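Local structure of type II restriction enzyme NlaIV (Neisseria lactamica, 6QM2) at residues A[14-19]-A[55-60]; A[28-33]-A[37-42]; A[76-79]-A[83-86]; A[92-97]-A[175-180]; A[201-206]-A[210-215]. The protein cuts double-stranded DNA as a type II restriction endonuclease, recognising 5'-GGNNCC-3' and leaving blunt fragments with terminal 5'-phosphates. All blocks are in the same frame, centred on the assembly; numbering follows the deposited sequence.

Contact 1: residues A[14-19]-A[55-60]; sequences DKLLDE and GGWLRK
The indole of Trp57 has Leu16 over one face and Lys15 at its edge. Leu16 CD2 sits above the plane, shifted toward the rim, with Trp57 CE2 as its nearest atom at 3.4 Å. Measured to the centroid of the five-membered ring of Trp57, CD2 of Leu16 is 3.7 Å away and 23° off the normal. This is a CH-pi contact. Lys15 comes in near the ring plane, beside the six-membered ring. Its CG is 3.9 Å from Trp57 CZ2, and its CD is 3.9 Å from Trp57 CH2. The lysine touches with its methylenes, and its extended chain carries NZ onward past the ring.

Trp57 reaches across from helix 44-60 to helix 9-18 because its CG is anti to the backbone N (chi1 178°). The backbones stay well apart, with the CA atoms of Leu16 and Trp57 9.5 Å from each other. Ile12 also touches Trp57, and Trp53 meets it ring to ring. Val36 of the second subunit packs on the indole too, so this helix pair borders the dimer interface.

The chemistry is almost wholly apolar. The one polar atom of the indole, NE1, has a weak hydrogen bond to Glu20 OE1, just beyond residues 14-19. The contact therefore rests on dispersion and burial, while a long lysine chain covers the ring edge and keeps its charged end beyond it.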
# COMPACT_ATOMS: atom_id res chain seq x y z
N ASP A 14 21.82 13.34 16.76
CA ASP A 14 22.08 14.75 17.11
C ASP A 14 22.16 15.66 15.89
O ASP A 14 21.72 16.81 15.95
CB ASP A 14 23.36 14.89 17.94
CG ASP A 14 23.23 14.32 19.35
OD1 ASP A 14 22.19 14.55 20.01
OD2 ASP A 14 24.18 13.65 19.81
N LYS A 15 22.71 15.15 14.78
CA LYS A 15 22.81 15.94 13.55
C LYS A 15 21.42 16.26 12.99
O LYS A 15 21.13 17.41 12.68
CB LYS A 15 23.68 15.24 12.50
CG LYS A 15 24.00 16.13 11.30
CD LYS A 15 25.10 15.56 10.41
CE LYS A 15 25.64 16.64 9.48
NZ LYS A 15 26.27 16.10 8.25
N LEU A 16 20.57 15.24 12.88
CA LEU A 16 19.17 15.43 12.45
C LEU A 16 18.42 16.41 13.34
O LEU A 16 17.63 17.22 12.86
CB LEU A 16 18.41 14.09 12.44
CG LEU A 16 18.78 13.08 11.35
CD1 LEU A 16 18.17 11.73 11.67
CD2 LEU A 16 18.35 13.56 9.97
N LEU A 17 18.67 16.34 14.65
CA LEU A 17 17.94 17.14 15.62
C LEU A 17 18.34 18.63 15.56
O LEU A 17 17.47 19.50 15.55
CB LEU A 17 18.13 16.57 17.04
CG LEU A 17 16.94 16.58 17.99
CD1 LEU A 17 15.75 15.82 17.41
CD2 LEU A 17 17.35 15.98 19.33
N ASP A 18 19.65 18.90 15.47
CA ASP A 18 20.20 20.27 15.56
C ASP A 18 20.55 20.92 14.21
O ASP A 18 20.31 22.11 14.02
CB ASP A 18 21.47 20.26 16.42
CG ASP A 18 21.25 19.61 17.78
OD1 ASP A 18 20.13 19.70 18.33
OD2 ASP A 18 22.21 19.00 18.29
N GLU A 19 21.12 20.13 13.30
CA GLU A 19 21.67 20.64 12.04
C GLU A 19 20.61 20.62 10.92
O GLU A 19 20.44 21.61 10.20
CB GLU A 19 22.90 19.82 11.65
CG GLU A 19 23.98 20.57 10.88
CD GLU A 19 25.32 19.86 10.88
OE1 GLU A 19 25.76 19.38 11.95
OE2 GLU A 19 25.96 19.79 9.80
N GLY A 55 18.22 7.00 4.15
CA GLY A 55 19.16 6.51 3.14
C GLY A 55 19.67 7.61 2.23
O GLY A 55 20.88 7.77 2.06
N GLY A 56 18.75 8.39 1.66
CA GLY A 56 19.09 9.54 0.83
C GLY A 56 19.82 10.65 1.57
O GLY A 56 20.70 11.29 1.02
N TRP A 57 19.42 10.89 2.83
CA TRP A 57 20.05 11.91 3.68
C TRP A 57 21.49 11.55 4.05
O TRP A 57 22.36 12.42 4.05
CB TRP A 57 19.24 12.08 4.96
CG TRP A 57 19.79 13.06 5.96
CD1 TRP A 57 19.48 14.38 6.06
CD2 TRP A 57 20.70 12.78 7.03
NE1 TRP A 57 20.15 14.95 7.12
CE2 TRP A 57 20.90 13.99 7.73
CE3 TRP A 57 21.36 11.63 7.47
CZ2 TRP A 57 21.75 14.09 8.84
CZ3 TRP A 57 22.21 11.72 8.58
CH2 TRP A 57 22.39 12.95 9.25
N LEU A 58 21.72 10.29 4.39
CA LEU A 58 23.08 9.79 4.63
C LEU A 58 23.92 9.91 3.36
O LEU A 58 25.05 10.40 3.40
CB LEU A 58 23.05 8.33 5.09
CG LEU A 58 22.43 7.98 6.44
CD1 LEU A 58 22.21 6.48 6.53
CD2 LEU A 58 23.29 8.47 7.60
N ARG A 59 23.36 9.47 2.23
CA ARG A 59 24.08 9.43 0.96
C ARG A 59 24.42 10.83 0.43
O ARG A 59 25.46 11.02 -0.20
CB ARG A 59 23.28 8.61 -0.08
CG ARG A 59 24.11 7.90 -1.14
CD ARG A 59 23.41 6.67 -1.70
NE ARG A 59 21.97 6.91 -1.92
CZ ARG A 59 20.95 6.31 -1.29
NH1 ARG A 59 21.14 5.36 -0.37
NH2 ARG A 59 19.71 6.66 -1.60
N LYS A 60 23.55 11.81 0.72
CA LYS A 60 23.79 13.21 0.35
C LYS A 60 24.77 13.93 1.27
O LYS A 60 25.41 14.89 0.85
CB LYS A 60 22.47 14.00 0.30
CG LYS A 60 22.58 15.33 -0.43
CD LYS A 60 21.22 15.96 -0.69
CE LYS A 60 21.30 17.07 -1.72
NZ LYS A 60 19.94 17.47 -2.20

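Contact 2: residues A[28-33]-A[37-42]; sequences QIRFFL and DIIVKQ
Arg30 and Asp37 cross at a slant on one face of a hairpin. Their guanidinium and carboxylate planes are 57° apart. The salt bridge runs from Arg30 NE to Asp37 OD1 at 2.7 Å, on the anti side of the carboxylate and 26° out of its plane. Asp37 CG lies between its backbone N and carbonyl carbon (chi1 70°), which brings OD1 to Arg30 NE. Arg30 NH1 adds a weak bond to the same oxygen. The guanidinium lies over the Ile38-Ile39 peptide, and Ile39 CD1 meets it at the edge, 3.3 Å from NH2 of Arg30. The ring of Phe32 runs beside Asp37, pointing the same way, with CD2 3.4 Å from Asp37 CB.

The other face is apolar. Phe31 CB meets Val40 CG2 at 3.9 Å, and Ile29 CG2 meets Val40 CB at 3.7 Å. Phe31 and Ile38 form an antiparallel hydrogen-bonded pair, Phe31 N to Ile38 O and Ile38 N to Phe31 O both at 3.1 Å.

Strand 27-33 also pairs antiparallel with a strand of the second subunit, so the sheet continues across the interface. Val45 and Val46 of helix 44-60 touch Ile29, while Trp53 of the second subunit meets Phe31.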
# COMPACT_ATOMS: atom_id res chain seq x y z
N GLN A 28 6.59 16.40 2.24
CA GLN A 28 5.39 15.89 1.56
C GLN A 28 5.72 14.96 0.39
O GLN A 28 6.73 15.14 -0.29
CB GLN A 28 4.54 17.06 1.04
CG GLN A 28 5.33 18.15 0.32
CD GLN A 28 4.44 19.22 -0.27
OE1 GLN A 28 4.53 19.53 -1.46
NE2 GLN A 28 3.57 19.79 0.56
N ILE A 29 4.86 13.97 0.17
CA ILE A 29 4.98 13.07 -0.99
C ILE A 29 4.34 13.80 -2.16
O ILE A 29 3.32 14.49 -1.99
CB ILE A 29 4.27 11.71 -0.78
CG1 ILE A 29 4.72 11.04 0.52
CG2 ILE A 29 4.56 10.78 -1.96
CD1 ILE A 29 3.82 9.89 0.96
N ARG A 30 4.92 13.66 -3.35
CA ARG A 30 4.46 14.39 -4.52
C ARG A 30 4.71 13.60 -5.81
O ARG A 30 5.80 13.07 -6.02
CB ARG A 30 5.15 15.77 -4.57
CG ARG A 30 4.25 16.88 -5.09
CD ARG A 30 4.70 18.28 -4.69
NE ARG A 30 3.71 19.28 -5.11
CZ ARG A 30 2.55 19.54 -4.50
NH1 ARG A 30 1.75 20.48 -5.00
NH2 ARG A 30 2.17 18.88 -3.40
N PHE A 31 3.68 13.53 -6.67
CA PHE A 31 3.76 12.80 -7.94
C PHE A 31 3.80 13.77 -9.10
O PHE A 31 2.88 14.57 -9.27
CB PHE A 31 2.57 11.84 -8.09
CG PHE A 31 2.53 11.15 -9.43
CD1 PHE A 31 3.59 10.35 -9.85
CD2 PHE A 31 1.42 11.28 -10.27
CE1 PHE A 31 3.55 9.71 -11.08
CE2 PHE A 31 1.38 10.64 -11.50
CZ PHE A 31 2.45 9.85 -11.91
N PHE A 32 4.86 13.69 -9.90
CA PHE A 32 5.04 14.52 -11.09
C PHE A 32 4.77 13.64 -12.30
O PHE A 32 5.17 12.48 -12.33
CB PHE A 32 6.48 15.05 -11.15
CG PHE A 32 6.88 15.91 -9.97
CD1 PHE A 32 7.27 15.32 -8.77
CD2 PHE A 32 6.88 17.30 -10.07
CE1 PHE A 32 7.64 16.11 -7.68
CE2 PHE A 32 7.25 18.09 -8.98
CZ PHE A 32 7.63 17.50 -7.79
N LEU A 33 4.08 14.20 -13.29
CA LEU A 33 3.94 13.56 -14.61
C LEU A 33 3.61 14.66 -15.61
O LEU A 33 2.73 15.48 -15.36
CB LEU A 33 2.85 12.47 -14.59
CG LEU A 33 2.45 11.80 -15.92
CD1 LEU A 33 3.62 11.07 -16.55
CD2 LEU A 33 1.29 10.85 -15.70
N ASP A 37 1.94 18.38 -11.22
CA ASP A 37 2.35 17.70 -10.00
C ASP A 37 1.24 17.83 -8.95
O ASP A 37 0.57 18.86 -8.88
CB ASP A 37 3.70 18.22 -9.50
CG ASP A 37 3.64 19.64 -8.96
OD1 ASP A 37 3.31 19.82 -7.77
OD2 ASP A 37 3.97 20.58 -9.73
N ILE A 38 1.05 16.78 -8.16
CA ILE A 38 0.00 16.76 -7.13
C ILE A 38 0.54 16.26 -5.80
O ILE A 38 1.49 15.47 -5.77
CB ILE A 38 -1.19 15.86 -7.55
CG1 ILE A 38 -0.77 14.37 -7.61
CG2 ILE A 38 -1.74 16.31 -8.89
CD1 ILE A 38 -1.90 13.41 -7.89
N ILE A 39 -0.09 16.70 -4.72
CA ILE A 39 0.14 16.13 -3.40
C ILE A 39 -0.33 14.67 -3.41
O ILE A 39 -1.29 14.34 -4.11
CB ILE A 39 -0.58 16.95 -2.29
CG1 ILE A 39 -0.01 16.64 -0.90
CG2 ILE A 39 -2.10 16.73 -2.32
CD1 ILE A 39 1.26 17.39 -0.58
N VAL A 40 0.35 13.82 -2.66
CA VAL A 40 -0.07 12.43 -2.45
C VAL A 40 -0.37 12.25 -0.97
O VAL A 40 0.49 12.53 -0.12
CB VAL A 40 1.01 11.45 -2.93
CG1 VAL A 40 0.63 10.00 -2.61
CG2 VAL A 40 1.27 11.64 -4.43
N LYS A 41 -1.58 11.79 -0.66
CA LYS A 41 -2.07 11.74 0.72
C LYS A 41 -2.29 10.32 1.25
O LYS A 41 -3.01 10.14 2.23
CB LYS A 41 -3.39 12.53 0.82
CG LYS A 41 -3.32 13.95 0.29
CD LYS A 41 -4.64 14.68 0.51
CE LYS A 41 -4.75 15.92 -0.36
NZ LYS A 41 -6.08 16.57 -0.24
N GLN A 42 -1.66 9.31 0.64
CA GLN A 42 -1.72 7.94 1.17
C GLN A 42 -0.86 7.85 2.43
O GLN A 42 0.35 8.07 2.38
CB GLN A 42 -1.28 6.92 0.13
CG GLN A 42 -2.20 6.87 -1.08
CD GLN A 42 -1.84 5.77 -2.07
OE1 GLN A 42 -1.01 4.90 -1.80
NE2 GLN A 42 -2.47 5.81 -3.24
O HOH W 1 2.33 14.08 1.27

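Contact 3: residues A[76-79]-A[83-86]; sequences DFFL and DRSR
Arg84 lays its aliphatic chain across one face of the Phe78 ring, and this is the tight part of the contact. CD of Arg84 stands almost exactly over the ring centre, 3.4 Å from the centroid of Phe78 and 8° off the normal. It is a well-centred CH-pi contact. CG of Arg84 follows nearer the rim, 3.6 Å from Phe78 CD1. The arginine chain is bent at chi2 and chi3 (-95°), which takes the guanidinium on beyond CD. There the fit is looser. Arg84 CZ is 5.6 Å from the Phe78 centroid, so any cation-pi attraction is weak, and the two planes are 64° apart. The guanidinium has its stronger partner in Asp66, through a salt bridge from NH1.

Residues 83-86 make a type I beta turn in the loop between strands 77-78 and 88-95. These are neighbouring antiparallel strands of the mixed central sheet. Asp76 and Phe77 form a classic beta bulge opposite Leu89. Pro75-Asp76, with Glu90 and Lys92 on the next strand, fits the PD-(D/E)XK pattern of this nuclease clan.

Toward the surface the turn is held by polar bonds of its own. Ser85 OG donates to Asp83 OD1 at 2.8 Å, on the syn side of the carboxylate. Ser85 N makes a weak bond to that same oxygen. The CB of Arg86 points away from residues 76-79, and its guanidinium forms a cation-pi contact with Tyr227.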
# COMPACT_ATOMS: atom_id res chain seq x y z
N ASP A 76 18.99 -2.07 9.62
CA ASP A 76 18.73 -1.53 8.28
C ASP A 76 20.02 -0.99 7.67
O ASP A 76 20.28 -1.21 6.48
CB ASP A 76 17.67 -0.42 8.34
CG ASP A 76 16.29 -0.93 8.73
OD1 ASP A 76 15.88 -2.01 8.23
OD2 ASP A 76 15.60 -0.25 9.53
N PHE A 77 20.81 -0.28 8.47
CA PHE A 77 22.09 0.26 8.03
C PHE A 77 23.25 -0.22 8.90
O PHE A 77 23.11 -0.34 10.12
CB PHE A 77 22.05 1.79 8.07
CG PHE A 77 20.99 2.39 7.21
CD1 PHE A 77 21.07 2.31 5.82
CD2 PHE A 77 19.90 3.04 7.77
CE1 PHE A 77 20.10 2.87 5.02
CE2 PHE A 77 18.92 3.61 6.97
CZ PHE A 77 19.02 3.52 5.59
N PHE A 78 24.38 -0.48 8.25
CA PHE A 78 25.65 -0.73 8.92
C PHE A 78 26.49 0.55 8.83
O PHE A 78 27.02 0.86 7.77
CB PHE A 78 26.40 -1.87 8.23
CG PHE A 78 25.68 -3.18 8.27
CD1 PHE A 78 25.85 -4.04 9.35
CD2 PHE A 78 24.87 -3.58 7.22
CE1 PHE A 78 25.20 -5.27 9.39
CE2 PHE A 78 24.23 -4.81 7.25
CZ PHE A 78 24.39 -5.66 8.33
N LEU A 79 26.63 1.28 9.94
CA LEU A 79 27.37 2.55 9.94
C LEU A 79 28.91 2.41 9.92
O LEU A 79 29.62 3.41 9.75
CB LEU A 79 26.94 3.42 11.13
CG LEU A 79 25.45 3.77 11.20
CD1 LEU A 79 25.13 4.51 12.49
CD2 LEU A 79 25.03 4.59 9.98
N ASP A 83 33.37 -3.07 10.28
CA ASP A 83 32.85 -3.82 11.43
C ASP A 83 31.32 -3.90 11.36
O ASP A 83 30.61 -3.00 11.81
CB ASP A 83 33.32 -3.18 12.75
CG ASP A 83 33.20 -4.11 13.95
OD1 ASP A 83 32.66 -5.23 13.83
OD2 ASP A 83 33.66 -3.71 15.04
N ARG A 84 30.83 -5.01 10.81
CA ARG A 84 29.38 -5.23 10.66
C ARG A 84 28.72 -5.89 11.89
O ARG A 84 27.59 -6.36 11.80
CB ARG A 84 29.10 -6.02 9.37
CG ARG A 84 29.01 -5.16 8.11
CD ARG A 84 27.98 -5.68 7.10
NE ARG A 84 28.57 -6.53 6.08
CZ ARG A 84 29.30 -6.10 5.05
NH1 ARG A 84 29.55 -4.80 4.87
NH2 ARG A 84 29.80 -6.98 4.18
N SER A 85 29.44 -5.94 13.01
CA SER A 85 28.85 -6.34 14.29
C SER A 85 28.66 -5.16 15.25
O SER A 85 28.08 -5.34 16.32
CB SER A 85 29.72 -7.41 14.96
OG SER A 85 31.02 -6.94 15.23
N ARG A 86 29.12 -3.97 14.87
CA ARG A 86 29.00 -2.77 15.70
C ARG A 86 28.47 -1.62 14.87
O ARG A 86 28.51 -1.67 13.64
CB ARG A 86 30.35 -2.38 16.31
CG ARG A 86 31.04 -3.46 17.14
CD ARG A 86 30.29 -3.73 18.43
NE ARG A 86 30.97 -4.67 19.33
CZ ARG A 86 31.04 -6.00 19.17
NH1 ARG A 86 30.50 -6.60 18.11
NH2 ARG A 86 31.67 -6.74 20.09

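Contact 4: residues A[92-97]-A[175-180]; sequences KAFNRN and GVWYSI
An aromatic cluster of Phe94, Trp177 and Tyr178 joins the end of strand 88-95 to the loop that follows strand 168-172. Phe94 points into the loop and meets both of its rings. The Phe94 and Tyr178 rings approach rim to rim with planes only 8° apart, and neither lies over the other. Phe94 CZ comes 3.5 Å from Tyr178 CE2. Trp177 is turned differently, its plane 71° from that of Phe94, and touches more lightly, with CH2 4.0 Å from Phe94 CE1.

Strand 88-95 lies in the middle of the mixed sheet, between strands 77-78 and 124-132. It belongs to the core of the PD-(D/E)XK nuclease fold. Trp144 of strand 138-147 extends the cluster, since its ring meets both Trp177 and Tyr178, while Ile127 of strand 124-132 touches Phe94 and Trp177.

Arg96 adds a cation to this group. Its CG is anti to the backbone N, and a bend at chi2 brings the guanidinium over one face of Tyr178. Arg96 CZ is 4.1 Å from the Tyr178 ring centroid and 29° off the normal, a cation-pi contact. NH1 and NH2 of Arg96 both lie 3.5 Å from Tyr178 CE1. The guanidinium is also tied by a salt bridge from NE to Asp142 OD2. Val176 CG1 sits over a face of the tyrosine ring.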
# COMPACT_ATOMS: atom_id res chain seq x y z
N LYS A 92 12.79 3.09 12.30
CA LYS A 92 11.38 2.79 12.53
C LYS A 92 10.55 4.07 12.43
O LYS A 92 11.01 5.16 12.77
CB LYS A 92 11.18 2.17 13.92
CG LYS A 92 11.79 0.79 14.08
CD LYS A 92 11.20 -0.18 13.07
CE LYS A 92 11.46 -1.63 13.44
NZ LYS A 92 10.65 -2.48 12.53
N ALA A 93 9.32 3.92 11.94
CA ALA A 93 8.40 5.04 11.80
C ALA A 93 6.98 4.61 12.16
O ALA A 93 6.55 3.50 11.83
CB ALA A 93 8.44 5.58 10.38
N PHE A 94 6.28 5.50 12.86
CA PHE A 94 4.87 5.29 13.19
C PHE A 94 4.14 6.63 13.25
O PHE A 94 4.73 7.66 13.57
CB PHE A 94 4.72 4.53 14.51
CG PHE A 94 5.10 5.33 15.74
CD1 PHE A 94 6.44 5.55 16.05
CD2 PHE A 94 4.13 5.84 16.58
CE1 PHE A 94 6.79 6.27 17.18
CE2 PHE A 94 4.48 6.57 17.71
CZ PHE A 94 5.81 6.79 18.01
N ASN A 95 2.85 6.60 12.91
CA ASN A 95 2.00 7.78 13.01
C ASN A 95 1.85 8.13 14.49
O ASN A 95 1.36 7.31 15.27
CB ASN A 95 0.63 7.52 12.38
CG ASN A 95 -0.26 8.74 12.40
OD1 ASN A 95 -1.10 8.89 13.29
ND2 ASN A 95 -0.07 9.64 11.44
N ARG A 96 2.27 9.34 14.86
CA ARG A 96 2.35 9.76 16.26
C ARG A 96 0.98 9.85 16.97
O ARG A 96 0.92 9.74 18.19
CB ARG A 96 3.10 11.11 16.36
CG ARG A 96 3.33 11.67 17.76
CD ARG A 96 4.30 10.85 18.59
NE ARG A 96 4.24 11.20 20.01
CZ ARG A 96 3.29 10.80 20.86
NH1 ARG A 96 2.28 10.02 20.47
NH2 ARG A 96 3.35 11.19 22.14
N ASN A 97 -0.10 10.02 16.21
CA ASN A 97 -1.46 10.13 16.79
C ASN A 97 -1.92 8.84 17.48
O ASN A 97 -2.64 8.91 18.48
CB ASN A 97 -2.50 10.56 15.74
CG ASN A 97 -2.11 11.82 15.00
OD1 ASN A 97 -2.14 11.87 13.77
ND2 ASN A 97 -1.73 12.86 15.74
N GLY A 175 6.33 -1.54 23.22
CA GLY A 175 5.47 -0.85 24.18
C GLY A 175 5.40 0.64 23.87
O GLY A 175 5.91 1.10 22.85
N VAL A 176 4.73 1.37 24.76
CA VAL A 176 4.62 2.83 24.67
C VAL A 176 5.59 3.44 25.68
O VAL A 176 5.23 3.77 26.81
CB VAL A 176 3.17 3.31 24.89
CG1 VAL A 176 3.08 4.81 24.70
CG2 VAL A 176 2.22 2.59 23.94
N TRP A 177 6.84 3.55 25.24
CA TRP A 177 7.95 4.04 26.05
C TRP A 177 7.86 5.54 26.37
O TRP A 177 8.29 5.98 27.44
CB TRP A 177 9.29 3.73 25.35
CG TRP A 177 9.52 4.52 24.08
CD1 TRP A 177 10.12 5.74 23.98
CD2 TRP A 177 9.13 4.15 22.74
NE1 TRP A 177 10.13 6.15 22.67
CE2 TRP A 177 9.53 5.20 21.89
CE3 TRP A 177 8.49 3.04 22.19
CZ2 TRP A 177 9.31 5.17 20.51
CZ3 TRP A 177 8.27 3.01 20.81
CH2 TRP A 177 8.68 4.07 19.99
N TYR A 178 7.30 6.31 25.43
CA TYR A 178 7.25 7.78 25.52
C TYR A 178 6.22 8.38 26.49
O TYR A 178 6.39 9.52 26.92
CB TYR A 178 7.06 8.42 24.12
CG TYR A 178 5.90 7.90 23.29
CD1 TYR A 178 4.58 8.26 23.58
CD2 TYR A 178 6.12 7.05 22.21
CE1 TYR A 178 3.52 7.79 22.82
CE2 TYR A 178 5.06 6.56 21.44
CZ TYR A 178 3.77 6.94 21.75
OH TYR A 178 2.72 6.46 21.00
N SER A 179 5.18 7.62 26.83
CA SER A 179 4.08 8.11 27.65
C SER A 179 4.52 8.45 29.08
O SER A 179 5.14 7.62 29.75
CB SER A 179 2.94 7.08 27.71
OG SER A 179 3.39 5.86 28.27
N ILE A 180 4.19 9.67 29.52
CA ILE A 180 4.45 10.10 30.91
C ILE A 180 3.51 9.42 31.92
O ILE A 180 3.83 9.32 33.11
CB ILE A 180 4.37 11.65 31.03
CG1 ILE A 180 5.06 12.14 32.32
CG2 ILE A 180 2.92 12.15 30.95
CD1 ILE A 180 5.26 13.64 32.39

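Contact 5: residues A[201-206]-A[210-215]; sequences TVYQNP and HNASLW
One water joins Pro206 and His210 where the chain turns between two helices. It donates to Pro206 O at 2.6 Å and accepts from His210 N at 2.9 Å. It also bonds to His210 ND1 at 3.0 Å. Three groups thus grip a single oxygen and bridge the two sides of the turn. The motif is a helix-loop-helix connection: helix 191-204 ends just before Asn205, and helix 215-227 starts at Trp215.

Farther from the water the contact is apolar and centres on Val202 and Ala212. Ala212 CB points at the first helix and meets Val202 CG1 at 3.8 Å. The same methyl touches Tyr203 CB at 3.9 Å and lies at the edge of the tyrosine ring, near its plane. The two branches of Val202 divide the work. CG1 is anti to the backbone N (chi1 169°) and faces Ala212, while CG2 turns to Trp215.

Within the loop, Arg209 binds the end of the first helix, with NE on Tyr203 O, and Thr208 OG1 bonds Val202 O. Trp215 is buried, with its ring meeting that of Phe219. Val202 CG2 lies over one face of the indole, offset toward the rim, 4.0 Å from the centroid of the five-membered ring of Trp215. NE1 of Trp215, 3.8 Å from that methyl of Val202, makes a weak hydrogen bond to Ser111 O.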
# COMPACT_ATOMS: atom_id res chain seq x y z
N THR A 201 10.26 -16.57 27.61
CA THR A 201 9.36 -16.64 26.45
C THR A 201 9.68 -17.82 25.53
O THR A 201 8.77 -18.43 24.97
CB THR A 201 9.39 -15.34 25.62
OG1 THR A 201 9.17 -14.22 26.48
CG2 THR A 201 8.31 -15.34 24.55
N VAL A 202 10.97 -18.15 25.39
CA VAL A 202 11.39 -19.31 24.60
C VAL A 202 10.72 -20.58 25.14
O VAL A 202 10.21 -21.38 24.37
CB VAL A 202 12.94 -19.47 24.56
CG1 VAL A 202 13.35 -20.82 23.98
CG2 VAL A 202 13.58 -18.37 23.72
N TYR A 203 10.73 -20.75 26.46
CA TYR A 203 10.10 -21.91 27.11
C TYR A 203 8.57 -21.85 27.08
O TYR A 203 7.92 -22.88 26.85
CB TYR A 203 10.58 -22.04 28.56
CG TYR A 203 9.94 -23.19 29.30
CD1 TYR A 203 10.12 -24.51 28.87
CD2 TYR A 203 9.13 -22.97 30.41
CE1 TYR A 203 9.54 -25.57 29.54
CE2 TYR A 203 8.54 -24.03 31.09
CZ TYR A 203 8.75 -25.32 30.65
OH TYR A 203 8.16 -26.37 31.32
N GLN A 204 8.02 -20.66 27.33
CA GLN A 204 6.56 -20.43 27.31
C GLN A 204 5.95 -20.79 25.96
O GLN A 204 4.89 -21.40 25.90
CB GLN A 204 6.23 -18.97 27.64
CG GLN A 204 6.48 -18.58 29.10
CD GLN A 204 6.29 -17.09 29.35
OE1 GLN A 204 6.18 -16.29 28.42
NE2 GLN A 204 6.25 -16.71 30.63
N ASN A 205 6.63 -20.39 24.89
CA ASN A 205 6.19 -20.61 23.52
C ASN A 205 6.41 -22.07 23.12
O ASN A 205 7.55 -22.51 23.06
CB ASN A 205 6.99 -19.68 22.59
CG ASN A 205 6.59 -19.78 21.13
OD1 ASN A 205 5.70 -20.54 20.75
ND2 ASN A 205 7.26 -18.99 20.30
N PRO A 206 5.32 -22.82 22.85
CA PRO A 206 5.48 -24.23 22.43
C PRO A 206 6.36 -24.43 21.19
O PRO A 206 7.03 -25.45 21.08
CB PRO A 206 4.05 -24.69 22.14
CG PRO A 206 3.18 -23.78 22.94
CD PRO A 206 3.89 -22.46 22.93
N HIS A 210 11.67 -26.50 22.33
CA HIS A 210 12.69 -27.53 22.08
C HIS A 210 14.13 -27.08 22.38
O HIS A 210 14.96 -27.92 22.76
CB HIS A 210 12.60 -28.09 20.64
CG HIS A 210 12.87 -27.07 19.57
ND1 HIS A 210 11.87 -26.43 18.87
CD2 HIS A 210 14.04 -26.58 19.07
CE1 HIS A 210 12.40 -25.60 17.99
NE2 HIS A 210 13.71 -25.67 18.10
N ASN A 211 14.42 -25.79 22.23
CA ASN A 211 15.76 -25.25 22.55
C ASN A 211 15.74 -24.25 23.72
O ASN A 211 16.53 -23.29 23.76
CB ASN A 211 16.48 -24.70 21.28
CG ASN A 211 15.69 -23.62 20.55
OD1 ASN A 211 14.61 -23.22 20.95
ND2 ASN A 211 16.26 -23.14 19.45
N ALA A 212 14.87 -24.51 24.69
CA ALA A 212 14.74 -23.69 25.89
C ALA A 212 15.70 -24.13 26.99
O ALA A 212 16.11 -23.31 27.81
CB ALA A 212 13.32 -23.74 26.40
N SER A 213 16.04 -25.41 27.01
CA SER A 213 16.85 -25.99 28.08
C SER A 213 18.24 -25.35 28.15
O SER A 213 18.65 -24.85 29.20
CB SER A 213 16.99 -27.51 27.88
OG SER A 213 17.61 -28.12 29.00
N LEU A 214 18.93 -25.32 27.02
CA LEU A 214 20.31 -24.84 26.98
C LEU A 214 20.43 -23.31 26.83
O LEU A 214 21.51 -22.76 27.04
CB LEU A 214 21.06 -25.54 25.83
CG LEU A 214 20.94 -27.08 25.73
CD1 LEU A 214 21.79 -27.61 24.59
CD2 LEU A 214 21.31 -27.77 27.04
N TRP A 215 19.32 -22.64 26.52
CA TRP A 215 19.30 -21.24 26.05
C TRP A 215 20.14 -20.24 26.86
O TRP A 215 20.87 -19.44 26.28
CB TRP A 215 17.85 -20.71 25.94
CG TRP A 215 17.70 -19.59 24.96
CD1 TRP A 215 17.30 -19.70 23.66
CD2 TRP A 215 17.96 -18.20 25.19
NE1 TRP A 215 17.30 -18.46 23.06
CE2 TRP A 215 17.70 -17.53 23.97
CE3 TRP A 215 18.39 -17.45 26.30
CZ2 TRP A 215 17.85 -16.14 23.83
CZ3 TRP A 215 18.54 -16.07 26.16
CH2 TRP A 215 18.27 -15.43 24.93
O HOH W 2 9.36 -26.44 20.52

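In the fold
Contact 1 is buried, contacts 2, 4 and 5 are partly buried, and contact 3 lies at the surface. Contacts 1 and 2 both reach the second subunit. Helix 9-18 leads to strand 27-33, and strand 36-40 to helix 44-60. Contacts 3 and 4 share the mixed sheet through strands 77-78 and 88-95. Contact 3 also touches contact 1 where Phe77 packs on Gly55. Contact 5 lies across the chain's centre from contacts 1 and 2. Contacts 1 and 5 join helical elements mainly by apolar and CH-pi packing, with a water bridge added in contact 5; contact 2 relies on backbone bonds and a salt bridge, and contacts 3 and 4 pair arginine with a ring.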